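Local coordinates for protein 5,10-methylenetetrahydromethanopterin reductase (Methanopyrus kandleri, PDB 1EZW) that catalyses the reversible, coenzyme F420-dependent reduction of methylenetetrahydromethanopterin to methyltetrahydromethanopterin in methanogenesis from carbon dioxide, at residues 128-133 and 151-156; 74-79 and 136-141. All coordinates share one frame; numbering follows the deposited sequence. Where two conformers were deposited one is given.

In the fold
Contacts 1 and 2 share helix 127-142, a helix of the (βα)8 barrel, and use successive parts of it. Contact 1 ties its N-terminal part, 128-133, to the loop 151-156; contact 2 packs 136-141 against helix 73-86. Their centres lie about 12 Å apart, and they meet where V154 CG1 of the first packs on V137 CG2 of the second at 4.0 Å. Contact 1 rests mainly on polar bonds to loop amides, contact 2 on buried apolar side chains. In such barrels the active site lies at the C-terminal ends of the strands, the end from which helices start. The magnesium ion is held separately, at T56 and S57.

Contact 1. Residues 128-133 and 151-156; sequences ATAIRE and GKYVKT
E133 makes this a polar, carboxylate-to-backbone contact, in which a helix of the barrel holds the loop 151-156 through three successive amides, those of K152, Y153 and V154. The E133 chain runs extended beyond CG, with CD anti to CA (chi2 -171°); both carboxylate oxygens face the loop. K152 N gives its hydrogen to E133 OE1 at 2.7 Å, and Y153 N reaches OE2 at 2.7 Å, each from the syn side and somewhat out of the carboxylate plane. V154 N completes the set with a longer bond to OE2 at 3.1 Å, arriving nearly along the C-O axis. One oxygen thus takes two N-H groups, which would be expected to favour the charged carboxylate in this buried place. Within the loop, G151 N bonds V154 O at 2.8 Å.

The second element is the Y153 ring. In the conformer described, A130 CB sits over one face, 4.0 Å from the centroid, a CH-pi contact, while E133 OE2 lies at the edge, in plane. Y153 OH is hydrogen-bonded to P68 O, and W117 meets the ring at a steep angle. T129 CG2 only brushes K152 CD, at 4.1 Å. Around this contact, A128, I131 and R132 turn to helix 180-189, while Y153 and V154 rest on P73, at the start of helix 73-86.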
loop_
_atom_site.group_PDB
_atom_site.type_symbol
_atom_site.label_atom_id
_atom_site.label_comp_id
_atom_site.label_asym_id
_atom_site.label_seq_id
_atom_site.Cartn_x
_atom_site.Cartn_y
_atom_site.Cartn_z
ATOM N N ALA A 128 -15.216 -34.163 4.880
ATOM C CA ALA A 128 -15.997 -33.655 3.767
ATOM C C ALA A 128 -17.271 -32.957 4.276
ATOM O O ALA A 128 -17.733 -31.967 3.680
ATOM C CB ALA A 128 -16.346 -34.782 2.780
ATOM N N THR A 129 -17.842 -33.481 5.359
ATOM C CA THR A 129 -19.025 -32.862 5.946
ATOM C C THR A 129 -18.612 -31.520 6.567
ATOM O O THR A 129 -19.311 -30.536 6.363
ATOM C CB THR A 129 -19.674 -33.772 6.977
ATOM O OG1 THR A 129 -20.262 -34.872 6.260
ATOM C CG2 THR A 129 -20.743 -33.033 7.765
ATOM N N ALA A 130 -17.491 -31.484 7.284
ATOM C CA ALA A 130 -17.025 -30.213 7.863
ATOM C C ALA A 130 -16.850 -29.159 6.749
ATOM O O ALA A 130 -17.251 -28.004 6.924
ATOM C CB ALA A 130 -15.707 -30.406 8.640
ATOM N N ILE A 131 -16.289 -29.553 5.609
ATOM C CA ILE A 131 -16.100 -28.619 4.500
ATOM C C ILE A 131 -17.448 -28.152 3.945
ATOM O O ILE A 131 -17.629 -26.988 3.622
ATOM C CB ILE A 131 -15.204 -29.243 3.400
ATOM C CG1 ILE A 131 -13.766 -29.374 3.943
ATOM C CG2 ILE A 131 -15.243 -28.327 2.104
ATOM C CD1 ILE A 131 -12.786 -30.099 3.017
ATOM N N ARG A 132 -18.426 -29.060 3.808
ATOM C CA ARG A 132 -19.734 -28.625 3.342
ATOM C C ARG A 132 -20.317 -27.569 4.298
ATOM O O ARG A 132 -20.946 -26.613 3.855
ATOM C CB ARG A 132 -20.713 -29.824 3.322
ATOM C CG ARG A 132 -20.445 -30.835 2.251
ATOM C CD ARG A 132 -21.412 -32.026 2.483
ATOM N NE ARG A 132 -21.253 -33.061 1.471
ATOM C CZ ARG A 132 -21.829 -33.042 0.274
ATOM N NH1 ARG A 132 -21.606 -34.052 -0.571
ATOM N NH2 ARG A 132 -22.624 -32.043 -0.088
ATOM N N GLU A 133 -20.153 -27.786 5.596
ATOM C CA GLU A 133 -20.721 -26.874 6.590
ATOM C C GLU A 133 -20.008 -25.535 6.567
ATOM O O GLU A 133 -20.662 -24.497 6.619
ATOM C CB GLU A 133 -20.668 -27.474 7.996
ATOM C CG GLU A 133 -21.577 -28.748 8.070
ATOM C CD GLU A 133 -21.759 -29.281 9.457
ATOM O OE1 GLU A 133 -22.404 -30.360 9.579
ATOM O OE2 GLU A 133 -21.296 -28.670 10.443
ATOM N N GLY A 151 -25.146 -27.453 12.212
ATOM C CA GLY A 151 -24.701 -28.661 11.541
ATOM C C GLY A 151 -24.082 -29.563 12.577
ATOM O O GLY A 151 -24.279 -29.346 13.780
ATOM N N LYS A 152 -23.329 -30.565 12.130
ATOM C CA LYS A 152 -22.650 -31.495 13.020
ATOM C C LYS A 152 -21.314 -30.958 13.494
ATOM O O LYS A 152 -20.851 -31.300 14.570
ATOM C CB LYS A 152 -22.320 -32.825 12.307
ATOM C CG LYS A 152 -23.474 -33.568 11.630
ATOM C CD LYS A 152 -22.920 -34.775 10.794
ATOM C CE LYS A 152 -22.577 -36.062 11.619
ATOM N NZ LYS A 152 -21.510 -36.051 12.678
ATOM N N TYR A 153 -20.663 -30.119 12.683
ATOM C CA TYR A 153 -19.337 -29.594 13.037
ATOM C C TYR A 153 -19.400 -28.138 13.516
ATOM O O TYR A 153 -18.570 -27.709 14.296
ATOM C CB TYR A 153 -18.382 -29.771 11.823
ATOM C CG TYR A 153 -17.528 -28.558 11.460
ATOM C CD1 TYR A 153 -16.230 -28.397 11.966
ATOM C CD2 TYR A 153 -18.043 -27.563 10.630
ATOM C CE1 TYR A 153 -15.469 -27.263 11.644
ATOM C CE2 TYR A 153 -17.280 -26.419 10.306
ATOM C CZ TYR A 153 -16.012 -26.286 10.814
ATOM O OH TYR A 153 -15.300 -25.131 10.490
ATOM N N VAL A 154 -20.397 -27.391 13.071
ATOM C CA VAL A 154 -20.520 -26.021 13.542
ATOM C C VAL A 154 -21.984 -25.724 13.787
ATOM O O VAL A 154 -22.853 -26.099 12.990
ATOM C CB VAL A 154 -19.925 -24.972 12.511
ATOM C CG1 VAL A 154 -20.606 -25.086 11.140
ATOM C CG2 VAL A 154 -20.110 -23.579 13.070
ATOM N N LYS A 155 -22.252 -25.081 14.917
ATOM C CA LYS A 155 -23.597 -24.637 15.241
ATOM C C LYS A 155 -23.446 -23.179 15.664
ATOM O O LYS A 155 -22.756 -22.871 16.614
ATOM C CB LYS A 155 -24.231 -25.464 16.378
ATOM C CG LYS A 155 -25.621 -24.916 16.741
ATOM C CD LYS A 155 -26.276 -25.733 17.889
ATOM C CE LYS A 155 -27.621 -25.093 18.275
ATOM N NZ LYS A 155 -28.400 -25.943 19.218
ATOM N N THR A 156 -24.083 -22.279 14.937
ATOM C CA THR A 156 -23.985 -20.862 15.280
ATOM C C THR A 156 -25.227 -20.419 16.034
ATOM O O THR A 156 -26.208 -21.185 16.171
ATOM C CB THR A 156 -23.937 -19.985 14.021
ATOM O OG1 THR A 156 -25.208 -19.999 13.359
ATOM C CG2 THR A 156 -22.878 -20.495 13.040
#

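Contact 2. Residues 74-79 and 136-141; sequences LITASN and EVIYQY
Y141 CG stands anti to the backbone N (chi1 -175°), which carries CG off its helix toward A77, while V137 CG1, also anti to N (chi1 167°), meets L74. A77 is the centre of the interface: its CA lies 4.8 Å from that of I138, and its methyl sits over one face of the Y141 ring, displaced toward the rim. A77 CB comes within 3.4 Å of Y141 CG and stands 3.8 Å from the ring centroid, a CH-pi contact over the face. S78 N lies over the same ring, again toward the rim. Farther along, S78 CB touches Y141 OH at 3.4 Å.

At the other end of the interface, L74 CD2 packs on V137 CG1 at 3.6 Å, the two side chains crossing at about a right angle, and the same methyl reaches Y141 CD1 at 4.1 Å. T76 CG2 meets I138 CD1 at 4.0 Å; the A77 methyl also lies against CA and CG1 of I138, besides the aromatic ring. Every residue that takes part is buried. The hydroxyls of Y141 and S78 find partners across the subunit boundary: Y141 OH hydrogen-bonds Y40 O and S78 OG hydrogen-bonds N42 O, both carbonyls belonging to the second subunit. An alanine in place of Y141 would probably open a gap over the A77 methyl and beside L74 CD2, and leave Y40 O of the second subunit without its mate.

The short helical segments approach to 8.7 Å between axes and cross at -47°, with A77 and I138 the nearest CA pair. Helix 73-86 follows strand 60-63, and helix 127-142 comes after strand 93-95 and the intervening helix 100-106, so the arrangement is that of neighbouring outer helices in a TIM barrel, here also lining a subunit interface.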
loop_
_atom_site.group_PDB
_atom_site.type_symbol
_atom_site.label_atom_id
_atom_site.label_comp_id
_atom_site.label_asym_id
_atom_site.label_seq_id
_atom_site.Cartn_x
_atom_site.Cartn_y
_atom_site.Cartn_z
ATOM N N LEU A 74 -16.772 -18.523 10.861
ATOM C CA LEU A 74 -17.249 -17.153 10.736
ATOM C C LEU A 74 -16.027 -16.229 10.637
ATOM O O LEU A 74 -16.118 -15.172 10.031
ATOM C CB LEU A 74 -18.103 -16.737 11.952
ATOM C CG LEU A 74 -19.516 -17.349 11.919
ATOM C CD1 LEU A 74 -20.220 -17.077 13.289
ATOM C CD2 LEU A 74 -20.340 -16.716 10.762
ATOM N N ILE A 75 -14.918 -16.622 11.269
ATOM C CA ILE A 75 -13.677 -15.834 11.152
ATOM C C ILE A 75 -13.118 -16.009 9.711
ATOM O O ILE A 75 -12.676 -15.038 9.072
ATOM C CB ILE A 75 -12.664 -16.265 12.195
ATOM C CG1 ILE A 75 -13.160 -15.816 13.584
ATOM C CG2 ILE A 75 -11.276 -15.678 11.883
ATOM C CD1 ILE A 75 -13.304 -14.289 13.711
ATOM N N THR A 76 -13.125 -17.234 9.197
ATOM C CA THR A 76 -12.678 -17.419 7.813
ATOM C C THR A 76 -13.577 -16.588 6.871
ATOM O O THR A 76 -13.082 -15.922 5.963
ATOM C CB THR A 76 -12.730 -18.927 7.439
ATOM O OG1 THR A 76 -11.744 -19.624 8.210
ATOM C CG2 THR A 76 -12.451 -19.107 5.934
ATOM N N ALA A 77 -14.912 -16.606 7.080
ATOM C CA ALA A 77 -15.808 -15.815 6.237
ATOM C C ALA A 77 -15.410 -14.317 6.269
ATOM O O ALA A 77 -15.349 -13.647 5.229
ATOM C CB ALA A 77 -17.263 -15.982 6.706
ATOM N N SER A 78 -15.237 -13.792 7.482
ATOM C CA SER A 78 -14.816 -12.408 7.632
ATOM C C SER A 78 -13.509 -12.142 6.854
ATOM O O SER A 78 -13.421 -11.116 6.134
ATOM C CB SER A 78 -14.599 -12.087 9.127
ATOM O OG SER A 78 -14.102 -10.745 9.285
ATOM N N ASN A 79 -12.505 -13.026 7.002
ATOM C CA ASN A 79 -11.225 -12.865 6.267
ATOM C C ASN A 79 -11.488 -12.750 4.769
ATOM O O ASN A 79 -10.994 -11.829 4.116
ATOM C CB ASN A 79 -10.286 -14.046 6.460
ATOM C CG ASN A 79 -9.721 -14.102 7.826
ATOM O OD1 ASN A 79 -9.802 -13.129 8.546
ATOM N ND2 ASN A 79 -9.105 -15.232 8.196
ATOM N N GLU A 136 -21.375 -23.567 3.731
ATOM C CA GLU A 136 -22.669 -22.932 3.989
ATOM C C GLU A 136 -22.524 -21.692 4.873
ATOM O O GLU A 136 -23.173 -20.682 4.628
ATOM C CB GLU A 136 -23.652 -23.910 4.643
ATOM C CG GLU A 136 -24.056 -25.014 3.718
ATOM C CD GLU A 136 -24.679 -24.495 2.442
ATOM O OE1 GLU A 136 -24.323 -25.023 1.372
ATOM O OE2 GLU A 136 -25.523 -23.563 2.499
ATOM N N VAL A 137 -21.693 -21.772 5.901
ATOM C CA VAL A 137 -21.507 -20.622 6.774
ATOM C C VAL A 137 -20.882 -19.441 6.019
ATOM O O VAL A 137 -21.319 -18.295 6.154
ATOM C CB VAL A 137 -20.635 -20.996 7.984
ATOM C CG1 VAL A 137 -20.173 -19.715 8.742
ATOM C CG2 VAL A 137 -21.445 -21.923 8.921
ATOM N N ILE A 138 -19.851 -19.724 5.234
ATOM C CA ILE A 138 -19.233 -18.641 4.485
ATOM C C ILE A 138 -20.182 -17.954 3.546
ATOM O O ILE A 138 -20.229 -16.729 3.510
ATOM C CB ILE A 138 -17.999 -19.170 3.698
ATOM C CG1 ILE A 138 -16.919 -19.604 4.693
ATOM C CG2 ILE A 138 -17.504 -18.084 2.718
ATOM C CD1 ILE A 138 -15.698 -20.271 3.978
ATOM N N TYR A 139 -20.973 -18.710 2.773
ATOM C CA TYR A 139 -21.843 -18.055 1.820
ATOM C C TYR A 139 -23.034 -17.368 2.473
ATOM O O TYR A 139 -23.492 -16.352 1.966
ATOM C CB TYR A 139 -22.213 -19.040 0.692
ATOM C CG TYR A 139 -20.988 -19.136 -0.229
ATOM C CD1 TYR A 139 -19.924 -19.996 0.077
ATOM C CD2 TYR A 139 -20.873 -18.283 -1.325
ATOM C CE1 TYR A 139 -18.738 -20.011 -0.703
ATOM C CE2 TYR A 139 -19.691 -18.278 -2.128
ATOM C CZ TYR A 139 -18.643 -19.141 -1.800
ATOM O OH TYR A 139 -17.483 -19.150 -2.543
ATOM N N GLN A 140 -23.517 -17.890 3.604
ATOM C CA GLN A 140 -24.550 -17.138 4.316
ATOM C C GLN A 140 -23.968 -15.780 4.744
ATOM O O GLN A 140 -24.652 -14.755 4.660
ATOM C CB GLN A 140 -25.055 -17.850 5.568
ATOM C CG GLN A 140 -25.999 -19.048 5.259
ATOM C CD GLN A 140 -26.659 -19.537 6.533
ATOM O OE1 GLN A 140 -26.979 -18.726 7.405
ATOM N NE2 GLN A 140 -26.925 -20.863 6.626
ATOM N N TYR A 141 -22.705 -15.774 5.174
ATOM C CA TYR A 141 -22.020 -14.545 5.608
ATOM C C TYR A 141 -21.874 -13.578 4.420
ATOM O O TYR A 141 -22.158 -12.386 4.523
ATOM C CB TYR A 141 -20.643 -14.938 6.171
ATOM C CG TYR A 141 -19.854 -13.793 6.782
ATOM C CD1 TYR A 141 -19.797 -13.617 8.156
ATOM C CD2 TYR A 141 -19.177 -12.884 5.966
ATOM C CE1 TYR A 141 -19.064 -12.545 8.733
ATOM C CE2 TYR A 141 -18.443 -11.817 6.525
ATOM C CZ TYR A 141 -18.389 -11.656 7.900
ATOM O OH TYR A 141 -17.611 -10.643 8.477
#